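Local atomic coordinates of glutathione S-transferase 2 (Onchocerca volvulus, PDB entry 1TU7), a protein that conjugates glutathione to electrophilic substrates as a homodimeric pi-class transferase and appears to play a central role in the parasite's detoxification system. Residues Arg18-Asp23 against Arg185-Tyr191; Ile87-Cys91 against Ser148-Leu154; Leu125-Glu129 against Leu169-Leu175; Gly138-Ile142 against Phe178-Met182. All coordinates share one frame; numbering follows the deposited sequence.

Contact 1. Residues Arg18-Asp23 against Arg185-Tyr191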
loop_
_atom_site.group_PDB
_atom_site.type_symbol
_atom_site.label_atom_id
_atom_site.label_comp_id
_atom_site.label_asym_id
_atom_site.label_seq_id
_atom_site.Cartn_x
_atom_site.Cartn_y
_atom_site.Cartn_z
ATOM N N ARG A 18 -0.641 2.059 16.406
ATOM C CA ARG A 18 -0.721 2.419 17.818
ATOM C C ARG A 18 -2.079 3.004 18.146
ATOM O O ARG A 18 -2.682 2.663 19.151
ATOM C CB ARG A 18 0.366 3.422 18.156
ATOM C CG ARG A 18 1.766 2.872 18.106
ATOM C CD ARG A 18 2.782 3.847 18.523
ATOM N NE ARG A 18 4.165 3.391 18.363
ATOM C CZ ARG A 18 5.091 4.042 17.691
ATOM N NH1 ARG A 18 4.810 5.128 17.018
ATOM N NH2 ARG A 18 6.332 3.562 17.663
ATOM N N LEU A 19 -2.589 3.884 17.295
ATOM C CA LEU A 19 -3.873 4.524 17.544
ATOM C C LEU A 19 -4.994 3.490 17.569
ATOM O O LEU A 19 -5.878 3.571 18.407
ATOM C CB LEU A 19 -4.157 5.611 16.510
ATOM C CG LEU A 19 -3.267 6.852 16.605
ATOM C CD1 LEU A 19 -3.250 7.674 15.330
ATOM C CD2 LEU A 19 -3.705 7.722 17.795
ATOM N N PHE A 20 -4.986 2.551 16.617
ATOM C CA PHE A 20 -5.944 1.445 16.593
ATOM C C PHE A 20 -5.957 0.709 17.936
ATOM O O PHE A 20 -6.996 0.546 18.547
ATOM C CB PHE A 20 -5.611 0.515 15.419
ATOM C CG PHE A 20 -6.532 -0.658 15.247
ATOM C CD1 PHE A 20 -7.215 -0.807 14.050
ATOM C CD2 PHE A 20 -6.674 -1.648 16.193
ATOM C CE1 PHE A 20 -8.038 -1.888 13.825
ATOM C CE2 PHE A 20 -7.514 -2.740 15.949
ATOM C CZ PHE A 20 -8.188 -2.844 14.759
ATOM N N LEU A 21 -4.777 0.301 18.391
ATOM C CA LEU A 21 -4.631 -0.516 19.584
ATOM C C LEU A 21 -5.072 0.288 20.803
ATOM O O LEU A 21 -5.793 -0.207 21.645
ATOM C CB LEU A 21 -3.190 -0.989 19.694
ATOM C CG LEU A 21 -2.711 -1.947 18.619
ATOM C CD1 LEU A 21 -1.230 -2.062 18.625
ATOM C CD2 LEU A 21 -3.331 -3.336 18.814
ATOM N N VAL A 22 -4.659 1.531 20.872
ATOM C CA VAL A 22 -5.009 2.382 22.011
ATOM C C VAL A 22 -6.520 2.596 22.042
ATOM O O VAL A 22 -7.143 2.428 23.075
ATOM C CB VAL A 22 -4.282 3.729 21.951
ATOM C CG1 VAL A 22 -4.890 4.701 22.922
ATOM C CG2 VAL A 22 -2.804 3.547 22.282
ATOM N N ASP A 23 -7.126 2.948 20.921
ATOM C CA ASP A 23 -8.546 3.256 20.894
ATOM C C ASP A 23 -9.405 2.046 21.180
ATOM O O ASP A 23 -10.453 2.156 21.828
ATOM C CB ASP A 23 -8.932 3.848 19.550
ATOM C CG ASP A 23 -10.351 4.336 19.532
ATOM O OD1 ASP A 23 -11.158 3.776 18.739
ATOM O OD2 ASP A 23 -10.710 5.268 20.265
ATOM N N ARG A 185 -12.347 11.005 21.191
ATOM C CA ARG A 185 -12.612 9.669 21.702
ATOM C C ARG A 185 -11.788 9.493 22.968
ATOM O O ARG A 185 -10.625 9.852 22.978
ATOM C CB ARG A 185 -12.278 8.622 20.662
ATOM C CG ARG A 185 -13.148 8.753 19.419
ATOM C CD ARG A 185 -12.733 7.864 18.286
ATOM N NE ARG A 185 -12.890 6.443 18.568
ATOM C CZ ARG A 185 -13.993 5.740 18.370
ATOM N NH1 ARG A 185 -15.079 6.308 17.903
ATOM N NH2 ARG A 185 -13.980 4.446 18.606
ATOM N N PRO A 186 -12.381 9.031 24.064
ATOM C CA PRO A 186 -11.680 9.132 25.348
ATOM C C PRO A 186 -10.278 8.521 25.425
ATOM O O PRO A 186 -9.380 9.138 26.007
ATOM C CB PRO A 186 -12.627 8.433 26.310
ATOM C CG PRO A 186 -13.962 8.760 25.747
ATOM C CD PRO A 186 -13.754 8.501 24.236
ATOM N N LYS A 187 -10.081 7.339 24.848
ATOM C CA LYS A 187 -8.787 6.699 24.938
ATOM C C LYS A 187 -7.778 7.496 24.088
ATOM O O LYS A 187 -6.612 7.602 24.454
ATOM C CB LYS A 187 -8.857 5.218 24.510
ATOM C CG LYS A 187 -9.667 4.374 25.502
ATOM C CD LYS A 187 -10.337 3.142 24.908
ATOM C CE LYS A 187 -11.424 2.556 25.851
ATOM N NZ LYS A 187 -12.857 2.935 25.536
ATOM N N LEU A 188 -8.230 8.046 22.971
ATOM C CA LEU A 188 -7.338 8.847 22.123
ATOM C C LEU A 188 -7.054 10.198 22.707
ATOM O O LEU A 188 -5.960 10.696 22.576
ATOM C CB LEU A 188 -7.898 8.981 20.699
ATOM C CG LEU A 188 -8.002 7.685 19.913
ATOM C CD1 LEU A 188 -8.437 7.928 18.496
ATOM C CD2 LEU A 188 -6.703 6.911 19.911
ATOM N N LYS A 189 -8.013 10.798 23.403
ATOM C CA LYS A 189 -7.782 12.089 24.012
ATOM C C LYS A 189 -6.645 11.969 24.998
ATOM O O LYS A 189 -5.735 12.798 25.007
ATOM C CB LYS A 189 -9.055 12.594 24.723
ATOM C CG LYS A 189 -8.896 13.952 25.378
ATOM C CD LYS A 189 -10.216 14.413 25.978
ATOM C CE LYS A 189 -10.091 15.781 26.624
ATOM N NZ LYS A 189 -11.414 16.174 27.216
ATOM N N GLU A 190 -6.705 10.973 25.861
ATOM C CA GLU A 190 -5.667 10.786 26.872
ATOM C C GLU A 190 -4.302 10.488 26.234
ATOM O O GLU A 190 -3.264 11.072 26.586
ATOM C CB GLU A 190 -6.115 9.654 27.774
ATOM C CG GLU A 190 -5.113 9.109 28.766
ATOM C CD GLU A 190 -5.693 7.941 29.567
ATOM O OE1 GLU A 190 -6.238 6.953 28.972
ATOM O OE2 GLU A 190 -5.623 8.011 30.804
ATOM N N TYR A 191 -4.318 9.618 25.239
ATOM C CA TYR A 191 -3.078 9.199 24.582
ATOM C C TYR A 191 -2.435 10.389 23.884
ATOM O O TYR A 191 -1.228 10.589 23.970
ATOM C CB TYR A 191 -3.398 8.107 23.581
ATOM C CG TYR A 191 -2.233 7.716 22.701
ATOM C CD1 TYR A 191 -2.180 8.119 21.392
ATOM C CD2 TYR A 191 -1.192 6.961 23.202
ATOM C CE1 TYR A 191 -1.110 7.750 20.566
ATOM C CE2 TYR A 191 -0.109 6.593 22.401
ATOM C CZ TYR A 191 -0.081 6.977 21.086
ATOM O OH TYR A 191 1.010 6.610 20.321
HETATM O O HOH W 1 -11.679 5.891 22.760
#
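Asp23 and Arg185 join the two domains of the glutathione transferase fold, helix 15-23 of the thioredoxin-like N-terminal domain meeting helix 186-197 of the helical C-terminal domain. The guanidinium approaches side-on, NE and NH2 each taking one carboxylate oxygen, with the two planes turned 52° apart. Arg185 NH2 reaches Asp23 OD1 at 2.9 Å through the syn lone pair; Arg185 NE donates to Asp23 OD2 at 3.0 Å, the oxygen lying in the guanidinium plane and met on its syn side, out of the carboxylate plane. A bend at chi3 (66°) turns the arginine back to present this edge. Asp23 OD1 is also held by Tyr152 of helix 149-164, so Arg185 and Tyr152, both of the C-terminal domain, hold this carboxylate. Further along, the Tyr191 ring lies across Val22, whose CG2 sits over one face, 4.2 Å from the centroid, in a CH-pi contact. Leu19 CD2 touches both Leu188 CD2 and Tyr191 CE1, crossing each side chain at about a right angle. Tyr191 OH, hydrogen-bonded to Glu15, rests against the aliphatic part of Arg18. One water bridges the segments at the helix start, donating to Asp23 OD2 at 2.7 Å and accepting from Lys187 N at 3.0 Å.

Contact 2. Residues Ile87-Cys91 against Ser148-Leu154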
loop_
_atom_site.group_PDB
_atom_site.type_symbol
_atom_site.label_atom_id
_atom_site.label_comp_id
_atom_site.label_asym_id
_atom_site.label_seq_id
_atom_site.Cartn_x
_atom_site.Cartn_y
_atom_site.Cartn_z
ATOM N N ILE A 87 -13.048 1.175 2.678
ATOM C CA ILE A 87 -12.092 1.620 3.663
ATOM C C ILE A 87 -10.664 1.385 3.233
ATOM O O ILE A 87 -9.795 2.157 3.565
ATOM C CB ILE A 87 -12.359 1.031 5.050
ATOM C CG1 ILE A 87 -12.194 -0.493 5.087
ATOM C CG2 ILE A 87 -13.705 1.537 5.542
ATOM C CD1 ILE A 87 -12.506 -1.121 6.430
ATOM N N ASP A 88 -10.421 0.311 2.488
ATOM C CA ASP A 88 -9.092 0.018 1.946
ATOM C C ASP A 88 -8.712 1.082 0.957
ATOM O O ASP A 88 -7.649 1.689 1.032
ATOM C CB ASP A 88 -9.160 -1.364 1.315
ATOM C CG ASP A 88 -7.876 -1.901 0.848
ATOM O OD1 ASP A 88 -6.824 -1.223 0.937
ATOM O OD2 ASP A 88 -7.883 -3.072 0.355
ATOM N N MET A 89 -9.615 1.334 0.019
ATOM C CA MET A 89 -9.390 2.364 -0.984
ATOM C C MET A 89 -9.082 3.713 -0.293
ATOM O O MET A 89 -8.158 4.428 -0.674
ATOM C CB MET A 89 -10.632 2.469 -1.866
ATOM C CG MET A 89 -10.529 3.474 -2.962
ATOM S SD MET A 89 -12.105 3.625 -3.869
ATOM C CE MET A 89 -12.810 4.990 -3.065
ATOM N N PHE A 90 -9.873 4.068 0.706
ATOM C CA PHE A 90 -9.692 5.319 1.440
ATOM C C PHE A 90 -8.309 5.348 2.116
ATOM O O PHE A 90 -7.554 6.311 1.982
ATOM C CB PHE A 90 -10.822 5.482 2.474
ATOM C CG PHE A 90 -11.114 6.914 2.874
ATOM C CD1 PHE A 90 -12.360 7.451 2.660
ATOM C CD2 PHE A 90 -10.174 7.712 3.459
ATOM C CE1 PHE A 90 -12.638 8.740 2.958
ATOM C CE2 PHE A 90 -10.483 9.024 3.786
ATOM C CZ PHE A 90 -11.714 9.528 3.515
ATOM N N CYS A 91 -7.983 4.272 2.813
ATOM C CA CYS A 91 -6.726 4.162 3.524
ATOM C C CYS A 91 -5.548 4.260 2.559
ATOM O O CYS A 91 -4.552 4.923 2.847
ATOM C CB CYS A 91 -6.701 2.874 4.335
ATOM S SG CYS A 91 -5.416 2.875 5.623
ATOM N N SER A 148 -13.557 2.081 11.735
ATOM C CA SER A 148 -12.781 1.143 10.944
ATOM C C SER A 148 -11.315 1.505 11.020
ATOM O O SER A 148 -10.959 2.597 11.478
ATOM C CB SER A 148 -13.217 1.156 9.483
ATOM O OG SER A 148 -12.948 2.419 8.865
ATOM N N TYR A 149 -10.452 0.642 10.505
ATOM C CA TYR A 149 -9.039 0.925 10.619
ATOM C C TYR A 149 -8.658 2.204 9.885
ATOM O O TYR A 149 -7.711 2.886 10.290
ATOM C CB TYR A 149 -8.171 -0.227 10.158
ATOM C CG TYR A 149 -8.218 -0.581 8.694
ATOM C CD1 TYR A 149 -7.294 -0.042 7.803
ATOM C CD2 TYR A 149 -9.144 -1.493 8.190
ATOM C CE1 TYR A 149 -7.298 -0.359 6.478
ATOM C CE2 TYR A 149 -9.123 -1.852 6.842
ATOM C CZ TYR A 149 -8.200 -1.281 5.989
ATOM O OH TYR A 149 -8.189 -1.663 4.657
ATOM N N ALA A 150 -9.371 2.518 8.804
ATOM C CA ALA A 150 -9.025 3.665 8.001
ATOM C C ALA A 150 -9.206 4.962 8.770
ATOM O O ALA A 150 -8.488 5.919 8.506
ATOM C CB ALA A 150 -9.836 3.700 6.702
ATOM N N ASP A 151 -10.115 4.995 9.740
ATOM C CA ASP A 151 -10.274 6.186 10.564
ATOM C C ASP A 151 -9.000 6.582 11.282
ATOM O O ASP A 151 -8.666 7.777 11.375
ATOM C CB ASP A 151 -11.395 5.997 11.585
ATOM C CG ASP A 151 -12.739 5.894 10.956
ATOM O OD1 ASP A 151 -13.119 6.803 10.178
ATOM O OD2 ASP A 151 -13.469 4.931 11.233
ATOM N N TYR A 152 -8.256 5.615 11.784
ATOM C CA TYR A 152 -7.011 5.933 12.496
ATOM C C TYR A 152 -5.956 6.489 11.571
ATOM O O TYR A 152 -5.220 7.384 11.922
ATOM C CB TYR A 152 -6.471 4.701 13.243
ATOM C CG TYR A 152 -7.503 4.087 14.182
ATOM C CD1 TYR A 152 -8.017 2.805 13.936
ATOM C CD2 TYR A 152 -7.996 4.788 15.269
ATOM C CE1 TYR A 152 -8.945 2.263 14.773
ATOM C CE2 TYR A 152 -8.938 4.235 16.110
ATOM C CZ TYR A 152 -9.410 2.990 15.845
ATOM O OH TYR A 152 -10.351 2.443 16.684
ATOM N N ALA A 153 -5.868 5.932 10.372
ATOM C CA ALA A 153 -4.926 6.422 9.388
ATOM C C ALA A 153 -5.268 7.840 8.975
ATOM O O ALA A 153 -4.396 8.703 8.903
ATOM C CB ALA A 153 -4.922 5.499 8.215
ATOM N N LEU A 154 -6.546 8.093 8.702
ATOM C CA LEU A 154 -6.944 9.452 8.335
ATOM C C LEU A 154 -6.680 10.429 9.478
ATOM O O LEU A 154 -6.191 11.535 9.270
ATOM C CB LEU A 154 -8.401 9.498 7.887
ATOM C CG LEU A 154 -8.919 10.892 7.497
ATOM C CD1 LEU A 154 -8.175 11.467 6.325
ATOM C CD2 LEU A 154 -10.398 10.786 7.177
#
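Helices 87-91 and 149-154 run nearly parallel, 14° apart, with axes 9.0 Å from each other and the CA atoms of Cys91 and Ala150 as the closest pair. Small side chains lie where the helices come together: Ala150 CB lies 3.5 Å from Ile87 O and also meets Ile87 CB and Cys91 CB, while Ala153 CB touches Cys91 SG at 3.7 Å. Cys91 SG, anti to the backbone N (chi1 -163°), comes to the edge of the Tyr149 ring, 5.0 Å from its centroid, a sulfur-aromatic contact made near the ring plane. This is the core of the all-helical C-terminal domain of glutathione transferases, where the long helix 81-107 packs beside the buried helix 149-164. Tyr149 CG stands between its own backbone N and carbonyl carbon (chi1 66°), which sends the ring across toward helix 81-107. Ile87 CD1 then presses obliquely on Tyr149 CE2 at 3.5 Å, and Tyr149 OH ends at Asp88 CA. The Asp88 carboxylate turns instead to Arg68 of the second subunit, with which it forms a salt bridge. On the other flank, Phe90 CE2 meets Leu154 CD2 at 3.8 Å. Ahead of helix 149-164, Ser148 N donates a hydrogen bond to Asp151 OD2.

Contact 3. Residues Leu125-Glu129 against Leu169-Leu175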
loop_
_atom_site.group_PDB
_atom_site.type_symbol
_atom_site.label_atom_id
_atom_site.label_comp_id
_atom_site.label_asym_id
_atom_site.label_seq_id
_atom_site.Cartn_x
_atom_site.Cartn_y
_atom_site.Cartn_z
ATOM N N LEU A 125 -6.145 17.465 0.225
ATOM C CA LEU A 125 -7.173 17.402 1.251
ATOM C C LEU A 125 -8.562 17.481 0.670
ATOM O O LEU A 125 -9.477 16.845 1.169
ATOM C CB LEU A 125 -6.990 18.517 2.280
ATOM C CG LEU A 125 -5.738 18.437 3.138
ATOM C CD1 LEU A 125 -5.577 19.669 4.001
ATOM C CD2 LEU A 125 -5.768 17.184 4.065
ATOM N N ALA A 126 -8.712 18.257 -0.394
ATOM C CA ALA A 126 -10.008 18.377 -1.032
ATOM C C ALA A 126 -10.538 17.037 -1.489
ATOM O O ALA A 126 -11.745 16.783 -1.438
ATOM C CB ALA A 126 -9.933 19.332 -2.199
ATOM N N LYS A 127 -9.650 16.152 -1.938
ATOM C CA LYS A 127 -10.072 14.838 -2.385
ATOM C C LYS A 127 -10.686 14.074 -1.216
ATOM O O LYS A 127 -11.678 13.374 -1.365
ATOM C CB LYS A 127 -8.877 14.056 -2.954
ATOM C CG LYS A 127 -8.399 14.606 -4.267
ATOM C CD LYS A 127 -6.996 14.101 -4.648
ATOM C CE LYS A 127 -6.563 14.681 -5.990
ATOM N NZ LYS A 127 -5.243 14.133 -6.431
ATOM N N PHE A 128 -10.068 14.183 -0.048
ATOM C CA PHE A 128 -10.600 13.539 1.164
ATOM C C PHE A 128 -11.905 14.148 1.684
ATOM O O PHE A 128 -12.769 13.426 2.155
ATOM C CB PHE A 128 -9.576 13.518 2.284
ATOM C CG PHE A 128 -8.386 12.712 1.975
ATOM C CD1 PHE A 128 -7.186 13.289 1.714
ATOM C CD2 PHE A 128 -8.504 11.324 1.895
ATOM C CE1 PHE A 128 -6.088 12.508 1.420
ATOM C CE2 PHE A 128 -7.424 10.555 1.609
ATOM C CZ PHE A 128 -6.224 11.157 1.351
ATOM N N GLU A 129 -12.001 15.477 1.640
ATOM C CA GLU A 129 -13.194 16.160 2.078
ATOM C C GLU A 129 -14.377 15.670 1.228
ATOM O O GLU A 129 -15.468 15.429 1.761
ATOM C CB GLU A 129 -12.981 17.668 1.937
ATOM C CG GLU A 129 -14.171 18.540 2.310
ATOM C CD GLU A 129 -14.364 18.730 3.791
ATOM O OE1 GLU A 129 -15.389 19.333 4.181
ATOM O OE2 GLU A 129 -13.514 18.325 4.593
ATOM N N LEU A 169 -6.819 22.757 7.648
ATOM C CA LEU A 169 -8.197 22.260 7.615
ATOM C C LEU A 169 -9.252 23.348 7.707
ATOM O O LEU A 169 -10.459 23.043 7.766
ATOM C CB LEU A 169 -8.437 21.234 8.713
ATOM C CG LEU A 169 -7.494 20.026 8.728
ATOM C CD1 LEU A 169 -7.973 18.966 9.743
ATOM C CD2 LEU A 169 -7.296 19.435 7.332
ATOM N N ASP A 170 -8.813 24.607 7.665
ATOM C CA ASP A 170 -9.726 25.751 7.758
ATOM C C ASP A 170 -10.833 25.644 6.722
ATOM O O ASP A 170 -12.006 25.902 7.032
ATOM C CB ASP A 170 -8.956 27.062 7.504
ATOM C CG ASP A 170 -8.226 27.585 8.731
ATOM O OD1 ASP A 170 -8.277 26.961 9.820
ATOM O OD2 ASP A 170 -7.549 28.640 8.677
ATOM N N LYS A 171 -10.476 25.282 5.492
ATOM C CA LYS A 171 -11.418 25.235 4.383
ATOM C C LYS A 171 -12.068 23.867 4.165
ATOM O O LYS A 171 -12.806 23.667 3.198
ATOM C CB LYS A 171 -10.714 25.685 3.106
ATOM C CG LYS A 171 -10.151 27.106 3.192
ATOM C CD LYS A 171 -9.704 27.632 1.832
ATOM C CE LYS A 171 -9.138 29.050 1.924
ATOM N NZ LYS A 171 -9.513 29.729 3.203
ATOM N N PHE A 172 -11.822 22.928 5.084
ATOM C CA PHE A 172 -12.310 21.556 4.945
ATOM C C PHE A 172 -13.061 21.149 6.198
ATOM O O PHE A 172 -12.529 20.528 7.086
ATOM C CB PHE A 172 -11.130 20.628 4.667
ATOM C CG PHE A 172 -10.354 21.024 3.461
ATOM C CD1 PHE A 172 -9.081 21.553 3.581
ATOM C CD2 PHE A 172 -10.907 20.920 2.192
ATOM C CE1 PHE A 172 -8.374 21.940 2.458
ATOM C CE2 PHE A 172 -10.212 21.323 1.067
ATOM C CZ PHE A 172 -8.940 21.821 1.198
ATOM N N PRO A 173 -14.304 21.569 6.316
ATOM C CA PRO A 173 -15.034 21.395 7.572
ATOM C C PRO A 173 -15.321 19.948 7.967
ATOM O O PRO A 173 -15.319 19.627 9.160
ATOM C CB PRO A 173 -16.319 22.200 7.327
ATOM C CG PRO A 173 -16.440 22.259 5.848
ATOM C CD PRO A 173 -15.084 22.281 5.294
ATOM N N LEU A 174 -15.589 19.080 7.004
ATOM C CA LEU A 174 -15.804 17.669 7.350
ATOM C C LEU A 174 -14.513 17.060 7.916
ATOM O O LEU A 174 -14.543 16.356 8.910
ATOM C CB LEU A 174 -16.283 16.848 6.168
ATOM C CG LEU A 174 -17.615 17.277 5.527
ATOM C CD1 LEU A 174 -17.931 16.431 4.310
ATOM C CD2 LEU A 174 -18.730 17.190 6.518
ATOM N N LEU A 175 -13.381 17.372 7.317
ATOM C CA LEU A 175 -12.110 16.873 7.828
ATOM C C LEU A 175 -11.762 17.444 9.174
ATOM O O LEU A 175 -11.274 16.733 10.049
ATOM C CB LEU A 175 -10.994 17.144 6.849
ATOM C CG LEU A 175 -11.076 16.428 5.509
ATOM C CD1 LEU A 175 -9.937 16.862 4.587
ATOM C CD2 LEU A 175 -11.077 14.935 5.689
#
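Glu129 reaches from helix 109-132 to the start of helix 173-183. Glu129 CB lies 3.9 Å from Phe172 CD2, and CG continues past the same ring atom. With CG anti to the backbone N and a bend at chi2 (78°), the chain turns its carboxylate onto the opening backbone of the other helix. CD faces Leu174 N and CB. Glu129 OE1 accepts from Leu174 N at 2.8 Å through its syn lone pair, the N-H pointing at it with an angle of 158°, and it also lies against Pro173 CD. Glu129 OE2 accepts from Leu175 N at 2.9 Å, met on the syn side but 20° out of the carboxylate plane, and lies close to Leu175 CG and Phe172 CB. One carboxylate thus grips two successive amides of the first turn, which have no carbonyl of a preceding helical turn to bond to; its negative charge would probably interact favourably with the positive end of the helix dipole. Within the helical C-terminal domain of the glutathione transferase fold, this ties helix 109-132 to the N-terminus of helix 173-183, just after the type I turn Leu169-Phe172. Phe172, the N-cap residue, lays its ring against the turn of helix bearing Leu125 and Ala126. Leu125 CB stands over one face, 3.9 Å from the centroid of the Phe172 ring and offset toward the rim, in a CH-pi contact, while Ala126 CA comes obliquely to CE2. Leu125 CD1 reaches on to Leu169 CD2. Leu175 CD1 touches Leu125 O at 3.4 Å, and Leu175 CD2 rests on Phe128 CB.

Contact 4. Residues Gly138-Ile142 against Phe178-Met182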
loop_
_atom_site.group_PDB
_atom_site.type_symbol
_atom_site.label_atom_id
_atom_site.label_comp_id
_atom_site.label_asym_id
_atom_site.label_seq_id
_atom_site.Cartn_x
_atom_site.Cartn_y
_atom_site.Cartn_z
ATOM N N GLY A 138 -20.470 12.312 5.601
ATOM C CA GLY A 138 -19.163 12.685 6.101
ATOM C C GLY A 138 -19.133 13.336 7.466
ATOM O O GLY A 138 -18.133 13.919 7.832
ATOM N N ARG A 139 -20.199 13.186 8.236
ATOM C CA ARG A 139 -20.378 13.906 9.486
ATOM C C ARG A 139 -20.026 13.078 10.708
ATOM O O ARG A 139 -20.114 13.559 11.838
ATOM C CB ARG A 139 -21.834 14.374 9.594
ATOM C CG ARG A 139 -22.177 15.350 8.484
ATOM C CD ARG A 139 -22.927 16.584 8.919
ATOM N NE ARG A 139 -22.856 17.644 7.911
ATOM C CZ ARG A 139 -22.166 18.790 8.020
ATOM N NH1 ARG A 139 -21.428 19.068 9.090
ATOM N NH2 ARG A 139 -22.225 19.673 7.031
ATOM N N ASN A 140 -19.604 11.839 10.484
ATOM C CA ASN A 140 -19.196 10.974 11.578
ATOM C C ASN A 140 -17.849 10.325 11.229
ATOM O O ASN A 140 -16.839 11.016 11.179
ATOM C CB ASN A 140 -20.340 9.990 11.910
ATOM C CG ASN A 140 -20.246 9.386 13.318
ATOM O OD1 ASN A 140 -21.195 8.701 13.793
ATOM N ND2 ASN A 140 -19.177 9.650 13.998
ATOM N N LEU A 141 -17.829 9.031 10.988
ATOM C CA LEU A 141 -16.590 8.328 10.650
ATOM C C LEU A 141 -16.594 7.901 9.187
ATOM O O LEU A 141 -17.564 8.118 8.436
ATOM C CB LEU A 141 -16.384 7.135 11.588
ATOM C CG LEU A 141 -16.426 7.497 13.090
ATOM C CD1 LEU A 141 -16.474 6.244 13.978
ATOM C CD2 LEU A 141 -15.256 8.403 13.429
ATOM N N ILE A 142 -15.535 7.231 8.730
ATOM C CA ILE A 142 -15.450 6.914 7.316
ATOM C C ILE A 142 -16.610 6.039 6.850
ATOM O O ILE A 142 -17.144 6.254 5.777
ATOM C CB ILE A 142 -14.061 6.320 6.998
ATOM C CG1 ILE A 142 -13.009 7.432 7.007
ATOM C CG2 ILE A 142 -14.031 5.620 5.651
ATOM C CD1 ILE A 142 -11.593 6.933 7.034
ATOM N N PHE A 178 -13.995 15.823 11.706
ATOM C CA PHE A 178 -13.584 14.428 11.862
ATOM C C PHE A 178 -12.323 14.314 12.741
ATOM O O PHE A 178 -12.231 13.460 13.618
ATOM C CB PHE A 178 -13.358 13.770 10.494
ATOM C CG PHE A 178 -12.665 12.435 10.571
ATOM C CD1 PHE A 178 -11.272 12.342 10.550
ATOM C CD2 PHE A 178 -13.401 11.275 10.682
ATOM C CE1 PHE A 178 -10.664 11.111 10.656
ATOM C CE2 PHE A 178 -12.780 10.062 10.785
ATOM C CZ PHE A 178 -11.405 9.968 10.765
ATOM N N HIS A 179 -11.328 15.141 12.457
ATOM C CA HIS A 179 -10.100 15.115 13.223
ATOM C C HIS A 179 -10.399 15.381 14.699
ATOM O O HIS A 179 -9.870 14.686 15.566
ATOM C CB HIS A 179 -9.075 16.113 12.652
ATOM C CG HIS A 179 -7.975 16.438 13.597
ATOM N ND1 HIS A 179 -6.789 15.744 13.650
ATOM C CD2 HIS A 179 -7.923 17.357 14.589
ATOM C CE1 HIS A 179 -6.047 16.236 14.626
ATOM N NE2 HIS A 179 -6.710 17.224 15.200
ATOM N N GLN A 180 -11.269 16.332 14.982
ATOM C CA GLN A 180 -11.573 16.655 16.375
ATOM C C GLN A 180 -12.393 15.533 16.986
ATOM O O GLN A 180 -12.221 15.229 18.151
ATOM C CB GLN A 180 -12.321 18.006 16.501
ATOM C CG GLN A 180 -12.392 18.506 17.970
ATOM C CD GLN A 180 -11.008 18.738 18.585
ATOM O OE1 GLN A 180 -10.214 19.482 18.026
ATOM N NE2 GLN A 180 -10.721 18.103 19.746
ATOM N N ARG A 181 -13.280 14.927 16.205
ATOM C CA ARG A 181 -14.107 13.833 16.712
ATOM C C ARG A 181 -13.251 12.656 17.153
ATOM O O ARG A 181 -13.474 12.059 18.207
ATOM C CB ARG A 181 -15.095 13.406 15.634
ATOM C CG ARG A 181 -16.004 12.278 16.046
ATOM C CD ARG A 181 -17.005 11.879 14.985
ATOM N NE ARG A 181 -17.798 13.006 14.508
ATOM C CZ ARG A 181 -18.757 13.654 15.183
ATOM N NH1 ARG A 181 -19.381 14.666 14.583
ATOM N NH2 ARG A 181 -19.112 13.310 16.431
ATOM N N MET A 182 -12.241 12.337 16.342
ATOM C CA MET A 182 -11.322 11.262 16.687
ATOM C C MET A 182 -10.519 11.574 17.938
ATOM O O MET A 182 -10.362 10.730 18.837
ATOM C CB MET A 182 -10.389 11.005 15.509
ATOM C CG MET A 182 -11.126 10.311 14.363
ATOM S SD MET A 182 -11.637 8.591 14.678
ATOM C CE MET A 182 -10.030 7.798 14.821
HETATM O O HOH W 2 -16.800 13.671 12.039
#
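Leu141 CD2 rests against two side chains of helix 173-183, meeting Met182 SD at 3.8 Å and Phe178 CE2 at 4.0 Å. In the methionine, chi1 (-72°) puts Met182 CG over one face of the Phe178 ring, and the bend at chi2 (-69°) turns the sulfur to the leucine methyl. Phe178 CG, anti to the backbone N, carries the ring toward the loop, its edge against Asn140 O, which lies in the ring plane and 3.5 Å from Phe178 CD2. Arg181 is extended through CB, CG and CD, then bends at chi3 (-54°). That turn swings the guanidinium toward the loop backbone, placing Arg181 NH1 3.0 Å from Arg139 O. Water binds in the guanidinium plane, accepting from Arg181 NE at 2.7 Å and donating to Asn140 O at 2.8 Å, so the same carbonyl has the ring edge and the water as neighbours. Further on, Ile142 N is hydrogen-bonded to Asp151 of helix 149-164, and Phe178 also packs on Leu154 there. The arrangement belongs to the helical C-terminal domain of glutathione transferases, in which the loop linking helices 109-132 and 149-164 lies along helix 173-183.

Contact 1 joins the thioredoxin-like N-terminal domain to the helical C-terminal domain, in which contacts 2, 3 and 4 all lie. Along the chain the loop closed by contact 1 encloses the other three, whose segments alternate with one another and so knit the C-terminal helices together. Contacts 3 and 4 share helix 173-183, their centres 11 Å apart, and contact 1 uses the next helix, 186-197. Contact 2 is central: Tyr152 packs on Phe20 of contact 1, Ala150 on Ile142 of contact 4, and Phe90 on Phe128 of contact 3. Contacts 1 and 3, 23 Å apart, do not touch. Contact 1 fastens the helical bundle to the domain that holds most of the glutathione pocket.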